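Long-range contacts in MutT/nudix family protein (Deinococcus radiodurans, PDB 2W4E), which probably hydrolyses ADP-ribose as a magnesium-dependent Nudix pyrophosphatase, of which this chain is the N-terminally truncated part that carries the Nudix domain: residues A63-P68 / L87-T92; L21-R26 / T103-V108. All coordinates share one frame; numbering follows the deposited sequence.

Contact 1: residues A63-P68 / L87-T92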
loop_
_atom_site.group_PDB
_atom_site.type_symbol
_atom_site.label_atom_id
_atom_site.label_comp_id
_atom_site.label_asym_id
_atom_site.label_seq_id
_atom_site.Cartn_x
_atom_site.Cartn_y
_atom_site.Cartn_z
ATOM N N ALA A 63 10.598 -7.806 -19.910
ATOM C CA ALA A 63 10.699 -8.769 -18.809
ATOM C C ALA A 63 10.685 -10.210 -19.331
ATOM O O ALA A 63 9.982 -10.502 -20.289
ATOM C CB ALA A 63 9.521 -8.602 -17.878
ATOM N N SER A 64 11.412 -11.101 -18.672
ATOM C CA SER A 64 11.389 -12.534 -19.002
ATOM C C SER A 64 10.186 -13.237 -18.417
ATOM O O SER A 64 9.663 -14.205 -19.020
ATOM C CB SER A 64 12.691 -13.201 -18.501
ATOM O OG SER A 64 12.575 -13.537 -17.142
ATOM N N GLU A 65 9.721 -12.766 -17.247
ATOM C CA GLU A 65 8.609 -13.425 -16.499
ATOM C C GLU A 65 7.756 -12.367 -15.762
ATOM O O GLU A 65 8.294 -11.366 -15.261
ATOM C CB GLU A 65 9.132 -14.444 -15.468
ATOM C CG GLU A 65 8.028 -15.204 -14.702
ATOM C CD GLU A 65 8.527 -16.059 -13.565
ATOM O OE1 GLU A 65 9.751 -16.217 -13.396
ATOM O OE2 GLU A 65 7.700 -16.628 -12.822
ATOM N N TRP A 66 6.453 -12.601 -15.689
ATOM C CA TRP A 66 5.502 -11.694 -15.019
ATOM C C TRP A 66 4.785 -12.440 -13.910
ATOM O O TRP A 66 4.303 -13.543 -14.127
ATOM C CB TRP A 66 4.450 -11.183 -16.026
ATOM C CG TRP A 66 4.994 -10.236 -17.043
ATOM C CD1 TRP A 66 5.490 -10.539 -18.282
ATOM C CD2 TRP A 66 5.113 -8.821 -16.894
ATOM N NE1 TRP A 66 5.910 -9.386 -18.905
ATOM C CE2 TRP A 66 5.693 -8.323 -18.074
ATOM C CE3 TRP A 66 4.815 -7.932 -15.857
ATOM C CZ2 TRP A 66 5.942 -6.966 -18.275
ATOM C CZ3 TRP A 66 5.042 -6.559 -16.071
ATOM C CH2 TRP A 66 5.608 -6.100 -17.262
ATOM N N VAL A 67 4.712 -11.857 -12.723
ATOM C CA VAL A 67 4.014 -12.472 -11.580
ATOM C C VAL A 67 2.943 -11.464 -11.107
ATOM O O VAL A 67 3.291 -10.380 -10.595
ATOM C CB VAL A 67 4.969 -12.813 -10.401
ATOM C CG1 VAL A 67 4.187 -13.461 -9.190
ATOM C CG2 VAL A 67 6.095 -13.758 -10.858
ATOM N N PRO A 68 1.639 -11.784 -11.320
ATOM C CA PRO A 68 0.602 -10.843 -10.894
ATOM C C PRO A 68 0.475 -10.826 -9.389
ATOM O O PRO A 68 0.651 -11.840 -8.745
ATOM C CB PRO A 68 -0.712 -11.405 -11.532
ATOM C CG PRO A 68 -0.283 -12.414 -12.547
ATOM C CD PRO A 68 1.071 -12.951 -12.027
ATOM N N LEU A 87 4.849 -8.037 -10.453
ATOM C CA LEU A 87 6.300 -8.196 -10.389
ATOM C C LEU A 87 6.866 -8.676 -11.754
ATOM O O LEU A 87 6.498 -9.759 -12.253
ATOM C CB LEU A 87 6.629 -9.198 -9.311
ATOM C CG LEU A 87 8.091 -9.636 -9.207
ATOM C CD1 LEU A 87 9.014 -8.407 -8.845
ATOM C CD2 LEU A 87 8.199 -10.720 -8.142
ATOM N N ALA A 88 7.751 -7.886 -12.343
ATOM C CA ALA A 88 8.429 -8.284 -13.598
ATOM C C ALA A 88 9.886 -8.734 -13.302
ATOM O O ALA A 88 10.668 -8.013 -12.656
ATOM C CB ALA A 88 8.384 -7.125 -14.621
ATOM N N LEU A 89 10.248 -9.932 -13.766
ATOM C CA LEU A 89 11.584 -10.489 -13.478
ATOM C C LEU A 89 12.401 -10.594 -14.748
ATOM O O LEU A 89 11.851 -10.495 -15.876
ATOM C CB LEU A 89 11.450 -11.869 -12.794
ATOM C CG LEU A 89 10.609 -11.638 -11.519
ATOM C CD1 LEU A 89 9.786 -12.820 -11.120
ATOM C CD2 LEU A 89 11.455 -11.102 -10.319
ATOM N N GLY A 90 13.706 -10.799 -14.589
ATOM C CA GLY A 90 14.566 -10.943 -15.779
ATOM C C GLY A 90 14.562 -9.719 -16.683
ATOM O O GLY A 90 14.751 -9.837 -17.895
ATOM N N VAL A 91 14.396 -8.526 -16.103
ATOM C CA VAL A 91 14.240 -7.311 -16.891
ATOM C C VAL A 91 15.561 -6.825 -17.517
ATOM O O VAL A 91 16.605 -6.795 -16.860
ATOM C CB VAL A 91 13.588 -6.158 -16.055
ATOM C CG1 VAL A 91 13.407 -4.918 -16.937
ATOM C CG2 VAL A 91 12.219 -6.641 -15.461
ATOM N N THR A 92 15.514 -6.545 -18.817
ATOM C CA THR A 92 16.649 -5.970 -19.550
ATOM C C THR A 92 16.296 -4.528 -19.915
ATOM O O THR A 92 15.127 -4.234 -20.090
ATOM C CB THR A 92 16.949 -6.766 -20.880
ATOM O OG1 THR A 92 15.753 -6.895 -21.631
ATOM C CG2 THR A 92 17.475 -8.171 -20.575
#
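A classic beta bulge opens this antiparallel strand pair in the mixed sheet of the Nudix domain: Ser-64 and Glu-65 both sit opposite Leu-89. Leu-89 O accepts the Ser-64 N-H in the carbonyl plane at 2.9 Å, although the angle at the hydrogen is a bent 138°. Glu-65 N reaches the same oxygen only weakly, and so does Ser-64 OG, which its first torsion (chi1 84°) sets in the crowded position between backbone N and carbonyl carbon. Beyond the bulge the pairing is regular. Leu-89 N gives an almost straight bond to Glu-65 O at 2.8 Å, and Val-67 and Leu-87 exchange two bonds, Val-67 N to Leu-87 O and Leu-87 N to Val-67 O. Gly-90, at positive phi, turns the corner beside Ser-64; a beta carbon here would run into Ser-64 OG.

In the Nudix alpha-beta-alpha sandwich the two faces of this sheet look at different helices. Trp-66 lies on the side of helix 47-59, touching Ala-51 and Leu-55, with CG anti to its carbonyl carbon. One face of its indole receives the Ala-88 methyl as a CH-pi contact, CB standing 3.9 Å from the centroid of the six-membered ring. Ala-63 CB lies over that same face and meets Ala-88 CB at 3.8 Å. On the other side the Val-67 and Leu-89 side chains cross obliquely, Val-67 CG2 meeting Leu-89 CD1 at 3.8 Å, under Leu-139 and Glu-138 of helix 126-141. The extended Glu-65 side chain runs alongside Leu-89, and its OE1 forms a salt bridge with Arg-142.

Contact 2: residues L21-R26 / T103-V108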
loop_
_atom_site.group_PDB
_atom_site.type_symbol
_atom_site.label_atom_id
_atom_site.label_comp_id
_atom_site.label_asym_id
_atom_site.label_seq_id
_atom_site.Cartn_x
_atom_site.Cartn_y
_atom_site.Cartn_z
ATOM N N LEU A 21 13.602 1.588 -10.659
ATOM C CA LEU A 21 12.687 2.643 -10.206
ATOM C C LEU A 21 12.748 3.872 -11.086
ATOM O O LEU A 21 13.618 3.992 -11.926
ATOM C CB LEU A 21 13.014 3.053 -8.757
ATOM C CG LEU A 21 13.169 1.871 -7.818
ATOM C CD1 LEU A 21 13.411 2.300 -6.348
ATOM C CD2 LEU A 21 11.879 1.035 -7.926
ATOM N N ILE A 22 11.813 4.789 -10.875
ATOM C CA ILE A 22 11.867 6.104 -11.501
ATOM C C ILE A 22 11.721 7.222 -10.466
ATOM O O ILE A 22 11.136 7.007 -9.386
ATOM C CB ILE A 22 10.783 6.289 -12.569
ATOM C CG1 ILE A 22 9.383 6.061 -11.956
ATOM C CG2 ILE A 22 11.055 5.369 -13.777
ATOM C CD1 ILE A 22 8.238 6.361 -12.903
ATOM N N ARG A 23 12.270 8.395 -10.789
ATOM C CA ARG A 23 11.991 9.615 -10.008
ATOM C C ARG A 23 11.222 10.453 -10.971
ATOM O O ARG A 23 11.713 10.825 -12.034
ATOM C CB ARG A 23 13.245 10.353 -9.481
ATOM C CG ARG A 23 14.088 9.557 -8.446
ATOM C CD ARG A 23 15.091 10.438 -7.651
ATOM N NE ARG A 23 16.012 9.582 -6.882
ATOM C CZ ARG A 23 17.292 9.356 -7.180
ATOM N NH1 ARG A 23 17.856 9.924 -8.236
ATOM N NH2 ARG A 23 18.019 8.542 -6.417
ATOM N N GLN A 24 9.980 10.704 -10.621
ATOM C CA GLN A 24 9.074 11.397 -11.478
ATOM C C GLN A 24 8.594 12.664 -10.779
ATOM O O GLN A 24 8.196 12.606 -9.631
ATOM C CB GLN A 24 7.869 10.501 -11.728
ATOM C CG GLN A 24 6.915 11.074 -12.739
ATOM C CD GLN A 24 6.062 9.998 -13.357
ATOM O OE1 GLN A 24 5.665 9.012 -12.679
ATOM N NE2 GLN A 24 5.726 10.183 -14.623
ATOM N N PHE A 25 8.644 13.791 -11.486
ATOM C CA PHE A 25 8.058 15.041 -10.987
ATOM C C PHE A 25 6.557 14.844 -10.782
ATOM O O PHE A 25 5.867 14.304 -11.655
ATOM C CB PHE A 25 8.291 16.197 -11.980
ATOM C CG PHE A 25 7.829 17.542 -11.462
ATOM C CD1 PHE A 25 8.581 18.229 -10.526
ATOM C CD2 PHE A 25 6.627 18.104 -11.901
ATOM C CE1 PHE A 25 8.148 19.479 -10.016
ATOM C CE2 PHE A 25 6.177 19.357 -11.394
ATOM C CZ PHE A 25 6.950 20.036 -10.464
ATOM N N ARG A 26 6.055 15.253 -9.627
ATOM C CA ARG A 26 4.632 15.229 -9.378
ATOM C C ARG A 26 4.142 16.601 -8.984
ATOM O O ARG A 26 4.547 17.162 -7.946
ATOM C CB ARG A 26 4.279 14.207 -8.276
ATOM C CG ARG A 26 4.620 12.739 -8.645
ATOM C CD ARG A 26 3.991 12.338 -10.003
ATOM N NE ARG A 26 3.799 10.884 -10.070
ATOM C CZ ARG A 26 3.137 10.274 -11.042
ATOM N NH1 ARG A 26 2.599 10.992 -12.006
ATOM N NH2 ARG A 26 2.980 8.954 -11.037
ATOM N N THR A 103 11.182 15.159 -16.526
ATOM C CA THR A 103 9.947 14.525 -16.066
ATOM C C THR A 103 10.249 13.224 -15.309
ATOM O O THR A 103 9.918 13.097 -14.115
ATOM C CB THR A 103 8.985 14.168 -17.246
ATOM O OG1 THR A 103 8.886 15.252 -18.190
ATOM C CG2 THR A 103 7.606 13.818 -16.714
ATOM N N ILE A 104 10.846 12.265 -16.032
ATOM C CA ILE A 104 11.211 10.942 -15.506
ATOM C C ILE A 104 12.725 10.731 -15.528
ATOM O O ILE A 104 13.372 11.092 -16.482
ATOM C CB ILE A 104 10.474 9.789 -16.278
ATOM C CG1 ILE A 104 8.976 9.798 -15.943
ATOM C CG2 ILE A 104 11.067 8.422 -15.948
ATOM C CD1 ILE A 104 8.109 8.957 -16.894
ATOM N N GLU A 105 13.275 10.184 -14.448
ATOM C CA GLU A 105 14.653 9.737 -14.398
ATOM C C GLU A 105 14.687 8.290 -13.897
ATOM O O GLU A 105 14.182 7.966 -12.832
ATOM C CB GLU A 105 15.489 10.625 -13.489
ATOM C CG GLU A 105 16.862 10.029 -13.152
ATOM C CD GLU A 105 17.528 10.658 -11.930
ATOM O OE1 GLU A 105 18.673 10.271 -11.616
ATOM O OE2 GLU A 105 16.929 11.522 -11.264
ATOM N N ARG A 106 15.321 7.432 -14.670
ATOM C CA ARG A 106 15.491 6.048 -14.278
ATOM C C ARG A 106 16.554 5.861 -13.211
ATOM O O ARG A 106 17.644 6.449 -13.292
ATOM C CB ARG A 106 15.795 5.209 -15.495
ATOM C CG ARG A 106 15.605 3.720 -15.253
ATOM C CD ARG A 106 16.692 3.000 -15.942
ATOM N NE ARG A 106 16.351 2.811 -17.322
ATOM C CZ ARG A 106 17.228 2.746 -18.317
ATOM N NH1 ARG A 106 18.525 2.895 -18.098
ATOM N NH2 ARG A 106 16.783 2.529 -19.533
ATOM N N VAL A 107 16.236 5.028 -12.220
ATOM C CA VAL A 107 17.072 4.828 -11.054
ATOM C C VAL A 107 17.151 3.328 -10.795
ATOM O O VAL A 107 16.179 2.732 -10.335
ATOM C CB VAL A 107 16.474 5.572 -9.787
ATOM C CG1 VAL A 107 17.182 5.156 -8.494
ATOM C CG2 VAL A 107 16.548 7.115 -9.944
ATOM N N VAL A 108 18.304 2.718 -11.039
ATOM C CA VAL A 108 18.491 1.274 -10.777
ATOM C C VAL A 108 19.245 1.020 -9.470
ATOM O O VAL A 108 20.391 1.416 -9.334
ATOM C CB VAL A 108 19.215 0.588 -11.987
ATOM C CG1 VAL A 108 19.508 -0.902 -11.705
ATOM C CG2 VAL A 108 18.360 0.723 -13.245
#
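With CG anti to its carbonyl carbon (chi1 -65°) and the chain extended from CG to NE, Arg-23 reaches across to strand 104-110, while Glu-105, CG anti to the backbone N, runs alongside it in the same direction. Their tips form a long salt bridge, Arg-23 NH1 to Glu-105 OE1 at 3.5 Å, with the guanidinium and carboxylate planes turned 70° apart, so the two groups do not meet flat. Val-107 approaches at about a right angle and sets its CG2 over one face of the guanidinium, 3.6 Å from Arg-23 CZ. An alanine here in place of the arginine would remove a charge partner of Glu-105 and the guanidinium that Val-107 CG2 covers, and would probably loosen this side of the strand pair.

Strands 18-26 and 104-110 are antiparallel neighbours in a three-stranded sheet, with 31-35 on the far flank of 18-26. Arg-23 and Glu-105 exchange two backbone bonds in the carbonyl planes, Arg-23 N to Glu-105 O being 2.8 Å. Leu-21 and Val-107 also exchange two, but there each donor lies above the carbonyl plane. Phe-25 N closes the ladder on Thr-103 O at 3.0 Å. On the opposite face Ile-22 CG2 meets Ile-104 CG2 obliquely at 3.7 Å, and both isoleucines touch Glu-58 of helix 47-59. The bent chain of Arg-106 leads elsewhere, its NH2 bonding to Val-59 O.

Contacts 1 and 2 belong to different sheets of the same Nudix domain, their centres 19 Å apart and their nearest atoms about 7 Å apart, so neither touches the other. Along the chain, contact 1 is nested inside the loop that contact 2 closes, and strand 82-93 of contact 1 is followed by strand 104-110 of contact 2. Helix 47-59 bridges them, its middle packing on contact 1 and its C-terminal end on contact 2. The sequence of this helix matches the REUxEE part of the Nudix box, to which Glu-58 belongs; as in other Nudix hydrolases, Glu-58 probably helps bind the catalytic metal, which would place contact 2 beside the active site.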